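Local structure of Abbfa_003403 (Acinetobacter baumannii, 4ZXH) at residues 758-763 with 772-777; 783-788 with 861-866; 1081-1086 with 1308-1313; 1261-1266 with 1314-1319. The protein is a holo nonribosomal peptide synthetase whose condensation, adenylation, carrier and thioesterase domains probably activate, tether, join and release amino-acid building blocks. All blocks are in the same frame, centred on the assembly; numbering follows the deposited sequence.

Two pairs of contacts, in two different domains, illustrate how chemistry follows place in a fold. Interactions 1 and 2 touch within the adenylation region, where strands 773-777 and 787-788 are neighbours in one sheet; interactions 3 and 4 touch within the thioesterase, sharing helix 1303-1316. The centres of interactions 1 and 3 lie about 71 Å apart. Interaction 1 is buried and rests on repeated backbone hydrogen bonds, whereas interaction 2, partly buried, has a single bond across and the apolar packing of Leu785 on Leu861 and His863. Interaction 3, also buried, is apolar helix packing with charges kept to its flank. Interaction 4 is partly buried, joining helix to strand without any hydrogen bond.

Interaction 1 of 4, residues 758-763 with 772-777; sequences CLWNVY and SSAARI
Arg776 crosses the indole of Trp760 obliquely, its guanidinium plane turned 56° from the ring, and so illustrates how a long cationic side chain can meet an aromatic ring without stacking on it. Arg776 CB sits over one face of the indole, in a CH-pi contact 4.0 Å from the centroid of the six-membered ring of Trp760. Beyond it the arginine chain runs out extended, then bends at chi3 (-64°), which sets one face of the guanidinium over Trp760 CZ2, with Arg776 NH2 3.6 Å from that carbon. Beside them Cys758 SG lies 3.5 Å from Arg776 NH1, and Ala774 CB touches both Trp760 CE3 and Val762 CG2. Arg654 and Leu655 of helix 641-655 pack against Trp760 on the same side of the sheet.

The strands form an antiparallel hairpin in the large mixed sheet of the adenylation domain, and Tyr763 opens its YGPTE core motif, which in relatives borders the adenylate pocket. Asn761 and Ala775 make a hydrogen-bonded pair, 2.9 Å from Asn761 N to Ala775 O and 2.7 Å from Ala775 N to Asn761 O. On the Asn761 face, Ile777 CG1 lies 3.8 Å from Asn761 CB, while the ND2 of Asn761 reaches Asp784 O. At the hairpin's turn end, Tyr763 O accepts from both Ser772 N and Ser773 N, a classic beta bulge. Ser773 OG, hydrogen-bonded to Leu785 O, comes to the tyrosine ring edge, 3.7 Å from Tyr763 CD2.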
# COMPACT_ATOMS: atom_id res chain seq x y z
N CYS A 758 19.08 22.52 16.65
CA CYS A 758 19.55 21.16 16.92
C CYS A 758 18.38 20.32 17.45
O CYS A 758 17.66 20.74 18.36
CB CYS A 758 20.71 21.18 17.91
SG CYS A 758 21.45 19.55 18.30
N LEU A 759 18.19 19.13 16.89
CA LEU A 759 17.10 18.25 17.31
C LEU A 759 17.63 16.91 17.83
O LEU A 759 18.37 16.22 17.13
CB LEU A 759 16.13 18.03 16.14
CG LEU A 759 14.87 17.20 16.39
CD1 LEU A 759 14.04 17.76 17.55
CD2 LEU A 759 14.03 17.14 15.13
N TRP A 760 17.27 16.55 19.06
CA TRP A 760 17.55 15.21 19.57
C TRP A 760 16.28 14.38 19.64
O TRP A 760 15.29 14.81 20.25
CB TRP A 760 18.19 15.28 20.95
CG TRP A 760 19.55 15.89 20.95
CD1 TRP A 760 19.86 17.21 21.15
CD2 TRP A 760 20.80 15.21 20.76
NE1 TRP A 760 21.22 17.39 21.08
CE2 TRP A 760 21.82 16.18 20.83
CE3 TRP A 760 21.15 13.88 20.52
CZ2 TRP A 760 23.17 15.86 20.68
CZ3 TRP A 760 22.48 13.56 20.37
CH2 TRP A 760 23.48 14.55 20.45
N ASN A 761 16.28 13.20 19.02
CA ASN A 761 15.24 12.22 19.30
C ASN A 761 15.77 11.32 20.41
O ASN A 761 16.87 10.79 20.32
CB ASN A 761 14.86 11.39 18.08
CG ASN A 761 13.78 10.36 18.39
OD1 ASN A 761 12.83 10.63 19.13
ND2 ASN A 761 13.93 9.16 17.84
N VAL A 762 14.98 11.17 21.46
CA VAL A 762 15.52 10.66 22.69
C VAL A 762 14.53 9.65 23.31
O VAL A 762 13.31 9.80 23.18
CB VAL A 762 15.87 11.85 23.63
CG1 VAL A 762 14.64 12.46 24.24
CG2 VAL A 762 16.86 11.44 24.67
N TYR A 763 15.06 8.59 23.92
CA TYR A 763 14.23 7.43 24.29
C TYR A 763 14.70 6.76 25.59
O TYR A 763 15.89 6.79 25.95
CB TYR A 763 14.21 6.39 23.16
CG TYR A 763 13.70 5.01 23.57
CD1 TYR A 763 12.36 4.69 23.47
CD2 TYR A 763 14.58 4.03 24.05
CE1 TYR A 763 11.89 3.43 23.87
CE2 TYR A 763 14.12 2.78 24.45
CZ TYR A 763 12.78 2.48 24.35
OH TYR A 763 12.31 1.25 24.73
N SER A 772 17.60 6.62 27.77
CA SER A 772 18.66 5.62 27.69
C SER A 772 19.39 5.64 26.34
O SER A 772 20.52 5.16 26.24
CB SER A 772 18.12 4.22 27.96
OG SER A 772 18.06 3.95 29.35
N SER A 773 18.75 6.17 25.31
CA SER A 773 19.43 6.41 24.04
C SER A 773 19.04 7.76 23.48
O SER A 773 18.04 8.36 23.90
CB SER A 773 19.14 5.29 23.03
OG SER A 773 17.79 5.31 22.62
N ALA A 774 19.82 8.23 22.51
CA ALA A 774 19.68 9.58 21.99
C ALA A 774 20.27 9.72 20.59
O ALA A 774 21.42 9.37 20.35
CB ALA A 774 20.33 10.56 22.93
N ALA A 775 19.46 10.24 19.67
CA ALA A 775 19.82 10.40 18.27
C ALA A 775 19.87 11.89 17.86
O ALA A 775 18.88 12.60 17.98
CB ALA A 775 18.81 9.65 17.40
N ARG A 776 21.02 12.35 17.37
CA ARG A 776 21.07 13.68 16.75
C ARG A 776 20.45 13.58 15.36
O ARG A 776 21.06 13.05 14.43
CB ARG A 776 22.51 14.23 16.67
CG ARG A 776 22.59 15.71 16.23
CD ARG A 776 24.02 16.16 15.89
NE ARG A 776 24.92 16.12 17.04
CZ ARG A 776 25.18 17.16 17.83
NH1 ARG A 776 24.61 18.34 17.60
NH2 ARG A 776 26.01 17.03 18.86
N ILE A 777 19.23 14.08 15.23
CA ILE A 777 18.50 14.06 13.97
C ILE A 777 18.95 15.19 13.05
O ILE A 777 18.83 16.37 13.40
CB ILE A 777 16.98 14.18 14.19
CG1 ILE A 777 16.47 13.06 15.10
CG2 ILE A 777 16.25 14.20 12.85
CD1 ILE A 777 16.92 11.66 14.69

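Interaction 2 of 4, residues 783-788 with 861-866; sequences IDLGEP and LTHHGR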
# COMPACT_ATOMS: atom_id res chain seq x y z
N ILE A 783 15.64 8.38 10.82
CA ILE A 783 15.23 8.44 12.22
C ILE A 783 15.34 7.07 12.90
O ILE A 783 14.82 6.08 12.40
CB ILE A 783 13.78 8.95 12.36
CG1 ILE A 783 13.65 10.33 11.71
CG2 ILE A 783 13.36 9.01 13.81
CD1 ILE A 783 12.22 10.80 11.60
N ASP A 784 16.02 7.04 14.04
CA ASP A 784 16.23 5.80 14.80
C ASP A 784 16.36 6.15 16.28
O ASP A 784 16.34 7.33 16.64
CB ASP A 784 17.48 5.04 14.31
CG ASP A 784 18.73 5.93 14.23
OD1 ASP A 784 18.70 6.97 13.53
OD2 ASP A 784 19.73 5.61 14.92
N LEU A 785 16.53 5.13 17.13
CA LEU A 785 16.68 5.33 18.57
C LEU A 785 18.04 5.90 18.93
O LEU A 785 18.27 6.30 20.07
CB LEU A 785 16.44 4.02 19.32
CG LEU A 785 15.05 3.43 19.13
CD1 LEU A 785 14.92 2.07 19.82
CD2 LEU A 785 14.01 4.37 19.65
N GLY A 786 18.94 5.96 17.96
CA GLY A 786 20.21 6.62 18.17
C GLY A 786 21.21 5.90 19.05
O GLY A 786 21.19 4.68 19.17
N GLU A 787 22.10 6.68 19.65
CA GLU A 787 23.22 6.17 20.44
C GLU A 787 22.84 5.98 21.91
O GLU A 787 22.14 6.82 22.49
CB GLU A 787 24.39 7.14 20.33
CG GLU A 787 25.00 7.27 18.94
CD GLU A 787 26.14 8.29 18.90
OE1 GLU A 787 25.93 9.42 19.40
OE2 GLU A 787 27.23 7.97 18.38
N PRO A 788 23.31 4.89 22.52
CA PRO A 788 23.11 4.63 23.96
C PRO A 788 23.90 5.61 24.83
O PRO A 788 25.02 5.98 24.48
CB PRO A 788 23.66 3.21 24.16
CG PRO A 788 23.91 2.66 22.78
CD PRO A 788 24.10 3.83 21.87
N LEU A 861 19.03 1.06 15.67
CA LEU A 861 17.82 0.48 16.23
C LEU A 861 16.62 1.32 15.83
O LEU A 861 16.61 2.52 16.06
CB LEU A 861 17.90 0.41 17.75
CG LEU A 861 19.06 -0.37 18.34
CD1 LEU A 861 18.91 -0.34 19.84
CD2 LEU A 861 19.03 -1.80 17.82
N THR A 862 15.60 0.70 15.26
CA THR A 862 14.37 1.44 15.03
C THR A 862 13.26 0.81 15.85
O THR A 862 13.30 -0.38 16.19
CB THR A 862 13.97 1.51 13.53
OG1 THR A 862 13.71 0.20 13.01
CG2 THR A 862 15.09 2.14 12.73
N HIS A 863 12.27 1.65 16.18
CA HIS A 863 11.25 1.33 17.17
C HIS A 863 9.94 1.05 16.46
O HIS A 863 9.60 1.71 15.48
CB HIS A 863 11.11 2.49 18.13
CG HIS A 863 10.37 2.16 19.37
ND1 HIS A 863 8.99 2.07 19.42
CD2 HIS A 863 10.80 1.94 20.64
CE1 HIS A 863 8.62 1.79 20.66
NE2 HIS A 863 9.70 1.69 21.41
N HIS A 864 9.20 0.05 16.94
CA HIS A 864 8.00 -0.42 16.27
C HIS A 864 7.00 -0.82 17.34
O HIS A 864 6.13 -1.68 17.13
CB HIS A 864 8.33 -1.59 15.36
CG HIS A 864 9.37 -1.27 14.32
ND1 HIS A 864 9.04 -0.92 13.02
CD2 HIS A 864 10.72 -1.22 14.39
CE1 HIS A 864 10.15 -0.69 12.34
NE2 HIS A 864 11.18 -0.86 13.14
N GLY A 865 7.10 -0.08 18.44
CA GLY A 865 7.08 -0.67 19.77
C GLY A 865 5.87 -1.31 20.35
O GLY A 865 4.77 -1.19 19.83
N ARG A 866 6.14 -2.02 21.44
CA ARG A 866 5.14 -2.65 22.30
C ARG A 866 4.66 -3.98 21.66
O ARG A 866 3.73 -4.02 20.87
CB ARG A 866 4.01 -1.65 22.57
CG ARG A 866 3.23 -1.76 23.88
CD ARG A 866 3.94 -2.21 25.12
NE ARG A 866 5.05 -1.37 25.54
CZ ARG A 866 5.84 -1.66 26.57
NH1 ARG A 866 5.63 -2.76 27.29
NH2 ARG A 866 6.85 -0.84 26.88
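Residues 861-866 leave the last strand of a small antiparallel sheet and meet an Asx turn, in which Asp784 OD2 accepts from Gly786 N. Past that turn the chain enters strand 787-788 at the edge of the large adenylation sheet, so the contact joins two sheets. Gly865 and Arg866, which close the 861-866 segment, open the GRxDxQVKIRG motif, which in related adenylation domains carries the hinge to the C-terminal subdomain.

Leu861 provides the one hydrogen bond across: Leu785 N points straight at Leu861 O, 2.8 Å away with an N-H...O angle of 179°, nearly along the C=O axis. Leu785 CG is anti to the carbonyl carbon (chi1 -61°), and its two methyls serve different partners. CD1 of Leu785 lies 4.0 Å from Leu861 CB, the two side chains crossing at about a right angle. Thr862 points its CB away, yet its CG2 brushes Asp784 CB at 4.1 Å, and its OG1 is bonded to Arg856 NE. At His863 the other methyl of Leu785 rests on CB, 3.8 Å from Leu785 CD2 to His863 CB, and the imidazole meets the ring of Tyr763 with planes at about 60°. His864 turns elsewhere: its ND1 bonds to Glu879 OE2, and His864 NE2 lies 2.7 Å from Thr862 OG1, either group being a possible donor.

Interaction 3 of 4, residues 1081-1086 with 1308-1313; sequences MELSRH and AVAQTI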
# COMPACT_ATOMS: atom_id res chain seq x y z
N MET A 1081 -32.06 -0.63 -18.38
CA MET A 1081 -31.12 -1.57 -17.78
C MET A 1081 -31.84 -2.68 -17.03
O MET A 1081 -31.65 -3.85 -17.32
CB MET A 1081 -30.14 -0.87 -16.85
CG MET A 1081 -29.38 0.25 -17.50
SD MET A 1081 -28.14 0.98 -16.38
CE MET A 1081 -26.82 -0.21 -16.68
N GLU A 1082 -32.70 -2.33 -16.09
CA GLU A 1082 -33.34 -3.37 -15.29
C GLU A 1082 -34.19 -4.26 -16.19
O GLU A 1082 -34.16 -5.49 -16.05
CB GLU A 1082 -34.16 -2.76 -14.14
CG GLU A 1082 -34.82 -3.78 -13.23
CD GLU A 1082 -33.82 -4.70 -12.45
OE1 GLU A 1082 -32.72 -4.26 -12.03
OE2 GLU A 1082 -34.14 -5.89 -12.27
N LEU A 1083 -34.91 -3.67 -17.15
CA LEU A 1083 -35.69 -4.44 -18.12
C LEU A 1083 -34.84 -5.46 -18.87
O LEU A 1083 -35.25 -6.61 -19.07
CB LEU A 1083 -36.37 -3.52 -19.13
CG LEU A 1083 -37.06 -4.21 -20.31
CD1 LEU A 1083 -38.36 -4.92 -19.91
CD2 LEU A 1083 -37.28 -3.22 -21.44
N SER A 1084 -33.63 -5.04 -19.26
CA SER A 1084 -32.75 -5.89 -20.04
C SER A 1084 -32.31 -7.13 -19.24
O SER A 1084 -32.02 -8.17 -19.82
CB SER A 1084 -31.53 -5.10 -20.50
OG SER A 1084 -30.47 -5.21 -19.56
N ARG A 1085 -32.28 -7.01 -17.91
CA ARG A 1085 -31.79 -8.11 -17.07
C ARG A 1085 -32.77 -9.28 -17.08
O ARG A 1085 -32.40 -10.39 -16.76
CB ARG A 1085 -31.52 -7.63 -15.64
CG ARG A 1085 -30.49 -6.49 -15.58
CD ARG A 1085 -30.09 -6.07 -14.19
NE ARG A 1085 -29.06 -5.02 -14.24
CZ ARG A 1085 -29.26 -3.73 -13.93
NH1 ARG A 1085 -30.44 -3.30 -13.54
NH2 ARG A 1085 -28.26 -2.87 -14.02
N HIS A 1086 -34.01 -9.04 -17.48
CA HIS A 1086 -35.01 -10.10 -17.45
C HIS A 1086 -35.51 -10.51 -18.82
O HIS A 1086 -36.33 -11.42 -18.92
CB HIS A 1086 -36.20 -9.66 -16.59
CG HIS A 1086 -35.79 -9.13 -15.26
ND1 HIS A 1086 -35.38 -9.94 -14.23
CD2 HIS A 1086 -35.69 -7.86 -14.81
CE1 HIS A 1086 -35.05 -9.19 -13.19
NE2 HIS A 1086 -35.23 -7.93 -13.52
N ALA A 1308 -42.48 -8.84 -15.12
CA ALA A 1308 -43.71 -9.22 -15.81
C ALA A 1308 -43.78 -8.53 -17.17
O ALA A 1308 -44.37 -9.04 -18.12
CB ALA A 1308 -44.92 -8.88 -14.96
N VAL A 1309 -43.14 -7.37 -17.28
CA VAL A 1309 -43.08 -6.67 -18.56
C VAL A 1309 -42.22 -7.42 -19.56
O VAL A 1309 -42.63 -7.65 -20.70
CB VAL A 1309 -42.53 -5.24 -18.39
CG1 VAL A 1309 -42.35 -4.59 -19.74
CG2 VAL A 1309 -43.45 -4.44 -17.49
N ALA A 1310 -41.03 -7.82 -19.13
CA ALA A 1310 -40.12 -8.61 -19.97
C ALA A 1310 -40.80 -9.88 -20.45
O ALA A 1310 -40.73 -10.21 -21.64
CB ALA A 1310 -38.83 -8.97 -19.21
N GLN A 1311 -41.45 -10.58 -19.52
CA GLN A 1311 -42.14 -11.82 -19.87
C GLN A 1311 -43.21 -11.56 -20.92
O GLN A 1311 -43.37 -12.36 -21.83
CB GLN A 1311 -42.76 -12.45 -18.63
CG GLN A 1311 -41.78 -13.16 -17.72
CD GLN A 1311 -41.39 -14.52 -18.24
OE1 GLN A 1311 -40.29 -14.71 -18.74
NE2 GLN A 1311 -42.31 -15.47 -18.14
N THR A 1312 -43.91 -10.43 -20.81
CA THR A 1312 -44.97 -10.11 -21.76
C THR A 1312 -44.39 -9.89 -23.14
O THR A 1312 -44.92 -10.38 -24.13
CB THR A 1312 -45.74 -8.87 -21.33
OG1 THR A 1312 -46.47 -9.16 -20.13
CG2 THR A 1312 -46.70 -8.46 -22.40
N ILE A 1313 -43.27 -9.16 -23.19
CA ILE A 1313 -42.58 -8.91 -24.45
C ILE A 1313 -42.10 -10.21 -25.06
O ILE A 1313 -42.30 -10.45 -26.25
CB ILE A 1313 -41.37 -7.97 -24.27
CG1 ILE A 1313 -41.83 -6.58 -23.86
CG2 ILE A 1313 -40.51 -7.92 -25.54
CD1 ILE A 1313 -40.69 -5.63 -23.60
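A short helix, 1081-1086, crosses the last helix of the thioesterase, 1303-1316, in this alpha/beta-hydrolase-type domain, and shows how a helix can pack on one side while carrying charge on another. The axes of the two helical segments pass 8.8 Å apart at a crossing angle of -57°, and no hydrogen bond links them.

Leu1083 does most of the work. With CG anti to the backbone N (chi1 171°), its CD1 methyl is carried across to the later helix, 4.0 Å from Val1309 CG1 and 4.1 Å from Ala1310 CB. Ile1313 comes up beside it, its CD1 lying 4.4 Å from the CD1 of Leu1083. The other touching residue is His1086, whose CB points at the partner helix and meets Ala1310 CB at 3.8 Å; the small alanine thus lies against both the leucine methyl and the backbone carbonyl of His1086, with His1086 O 3.5 Å from Ala1310 CB.

The imidazole of His1086 turns back along its own helix, NE2 donating to Glu1082 OE2 at 2.6 Å with the acceptor in the ring plane. That carboxylate would tend to stabilise a protonated histidine. Glu1082 OE1 forms salt bridges with Arg1085 NH1 and with Arg994, and Arg1085 NH2 pairs with Glu987 of helix 977-990, in the carrier region. The charged flank therefore ties the thioesterase to the preceding carrier domain. Within the later helix Ala1308 O accepts twice, from Thr1312 N and, at 2.9 Å, from Thr1312 OG1.

Interaction 4 of 4, residues 1261-1266 with 1314-1319; sequences PILLVK and DQMYPI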
# COMPACT_ATOMS: atom_id res chain seq x y z
N PRO A 1261 -48.21 -3.07 -36.06
CA PRO A 1261 -48.42 -4.08 -35.02
C PRO A 1261 -47.80 -3.61 -33.69
O PRO A 1261 -46.59 -3.46 -33.59
CB PRO A 1261 -47.71 -5.31 -35.58
CG PRO A 1261 -46.65 -4.75 -36.47
CD PRO A 1261 -47.17 -3.46 -37.02
N ILE A 1262 -48.65 -3.37 -32.70
CA ILE A 1262 -48.21 -2.72 -31.46
C ILE A 1262 -48.56 -3.52 -30.23
O ILE A 1262 -49.67 -4.04 -30.10
CB ILE A 1262 -48.85 -1.32 -31.33
CG1 ILE A 1262 -48.31 -0.37 -32.39
CG2 ILE A 1262 -48.60 -0.73 -29.95
CD1 ILE A 1262 -49.02 0.95 -32.40
N LEU A 1263 -47.61 -3.62 -29.31
CA LEU A 1263 -47.89 -4.11 -27.96
C LEU A 1263 -47.83 -2.93 -27.00
O LEU A 1263 -46.76 -2.32 -26.82
CB LEU A 1263 -46.88 -5.19 -27.55
CG LEU A 1263 -46.92 -5.63 -26.08
CD1 LEU A 1263 -48.24 -6.29 -25.78
CD2 LEU A 1263 -45.76 -6.59 -25.78
N LEU A 1264 -48.98 -2.59 -26.41
CA LEU A 1264 -49.01 -1.51 -25.42
C LEU A 1264 -49.16 -2.05 -24.00
O LEU A 1264 -50.19 -2.64 -23.66
CB LEU A 1264 -50.15 -0.54 -25.73
CG LEU A 1264 -50.40 0.54 -24.66
CD1 LEU A 1264 -49.23 1.45 -24.52
CD2 LEU A 1264 -51.65 1.32 -25.00
N VAL A 1265 -48.12 -1.87 -23.20
CA VAL A 1265 -48.13 -2.32 -21.81
C VAL A 1265 -48.55 -1.15 -20.92
O VAL A 1265 -47.84 -0.15 -20.82
CB VAL A 1265 -46.74 -2.86 -21.37
CG1 VAL A 1265 -46.75 -3.26 -19.92
CG2 VAL A 1265 -46.31 -4.05 -22.23
N LYS A 1266 -49.71 -1.26 -20.29
CA LYS A 1266 -50.21 -0.15 -19.49
C LYS A 1266 -49.95 -0.37 -18.00
O LYS A 1266 -50.23 -1.44 -17.45
CB LYS A 1266 -51.70 0.06 -19.73
CG LYS A 1266 -52.31 1.10 -18.81
CD LYS A 1266 -53.69 1.51 -19.28
CE LYS A 1266 -54.36 2.40 -18.26
NZ LYS A 1266 -55.85 2.36 -18.42
N ASP A 1314 -41.49 -11.07 -24.25
CA ASP A 1314 -40.95 -12.34 -24.76
C ASP A 1314 -42.05 -13.31 -25.22
O ASP A 1314 -41.87 -14.04 -26.20
CB ASP A 1314 -40.06 -13.00 -23.71
CG ASP A 1314 -38.64 -12.40 -23.67
OD1 ASP A 1314 -38.18 -11.85 -24.70
OD2 ASP A 1314 -37.99 -12.49 -22.60
N GLN A 1315 -43.19 -13.32 -24.53
CA GLN A 1315 -44.30 -14.19 -24.92
C GLN A 1315 -45.04 -13.67 -26.16
O GLN A 1315 -45.56 -14.45 -26.96
CB GLN A 1315 -45.27 -14.36 -23.76
CG GLN A 1315 -44.65 -15.01 -22.53
CD GLN A 1315 -45.60 -15.05 -21.34
OE1 GLN A 1315 -46.65 -14.41 -21.34
NE2 GLN A 1315 -45.23 -15.82 -20.32
N MET A 1316 -45.07 -12.35 -26.33
CA MET A 1316 -45.75 -11.73 -27.46
C MET A 1316 -44.90 -11.80 -28.74
O MET A 1316 -45.43 -11.94 -29.85
CB MET A 1316 -46.09 -10.28 -27.12
CG MET A 1316 -46.93 -9.52 -28.14
SD MET A 1316 -48.58 -10.20 -28.49
CE MET A 1316 -49.12 -10.66 -26.82
N TYR A 1317 -43.57 -11.73 -28.58
CA TYR A 1317 -42.62 -11.81 -29.69
C TYR A 1317 -41.56 -12.88 -29.46
O TYR A 1317 -40.40 -12.56 -29.21
CB TYR A 1317 -41.92 -10.45 -29.91
CG TYR A 1317 -42.87 -9.32 -30.22
CD1 TYR A 1317 -43.41 -9.17 -31.50
CD2 TYR A 1317 -43.23 -8.39 -29.24
CE1 TYR A 1317 -44.28 -8.13 -31.80
CE2 TYR A 1317 -44.11 -7.36 -29.53
CZ TYR A 1317 -44.62 -7.23 -30.81
OH TYR A 1317 -45.49 -6.20 -31.09
N PRO A 1318 -41.95 -14.16 -29.56
CA PRO A 1318 -41.03 -15.27 -29.31
C PRO A 1318 -39.83 -15.27 -30.25
O PRO A 1318 -39.91 -14.73 -31.35
CB PRO A 1318 -41.88 -16.52 -29.57
CG PRO A 1318 -43.29 -16.06 -29.59
CD PRO A 1318 -43.26 -14.63 -30.04
N ILE A 1319 -38.74 -15.87 -29.79
CA ILE A 1319 -37.58 -16.14 -30.62
C ILE A 1319 -37.12 -17.56 -30.31
O ILE A 1319 -37.05 -17.94 -29.14
CB ILE A 1319 -36.43 -15.14 -30.37
CG1 ILE A 1319 -36.02 -15.13 -28.90
CG2 ILE A 1319 -36.83 -13.74 -30.81
CD1 ILE A 1319 -34.82 -14.28 -28.59
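Apolar contacts carry this meeting of strand and helix end, with Leu1263 as their centre. Its CB points toward the helix segment, and with CG anti to the backbone N (chi1 170°) Leu1263 CD2 lies 3.9 Å from Met1316 CB and equally near the methionine CG. Nearer the backbone, Leu1263 CB is 4.0 Å from Tyr1317 CE2, so the leucine touches the last helical residue with its tip and the ring of the next with its base.

Such packing belongs to the alpha/beta core of the thioesterase: strand 1262-1267 runs between strands 1157-1163 and 1288-1293, and helix 1303-1316 lies over that sheet. Tyr1317 is the first residue to leave helical backbone angles.

Among aromatic contacts, the Tyr1317 ring has Met1316 CG, from its own chain neighbour, 3.8 Å above one face and toward the rim, and it meets the ring of Phe1132 with planes at about 55°.

Polar atoms approach without bonding across the segments. Tyr1317 OH comes 3.8 Å from Leu1263 N and 3.9 Å from Pro1261 O. At the helix end Arg1091 NH2 holds two groups, in a salt bridge with Asp1314 OD1 and a hydrogen bond to Tyr1317 O.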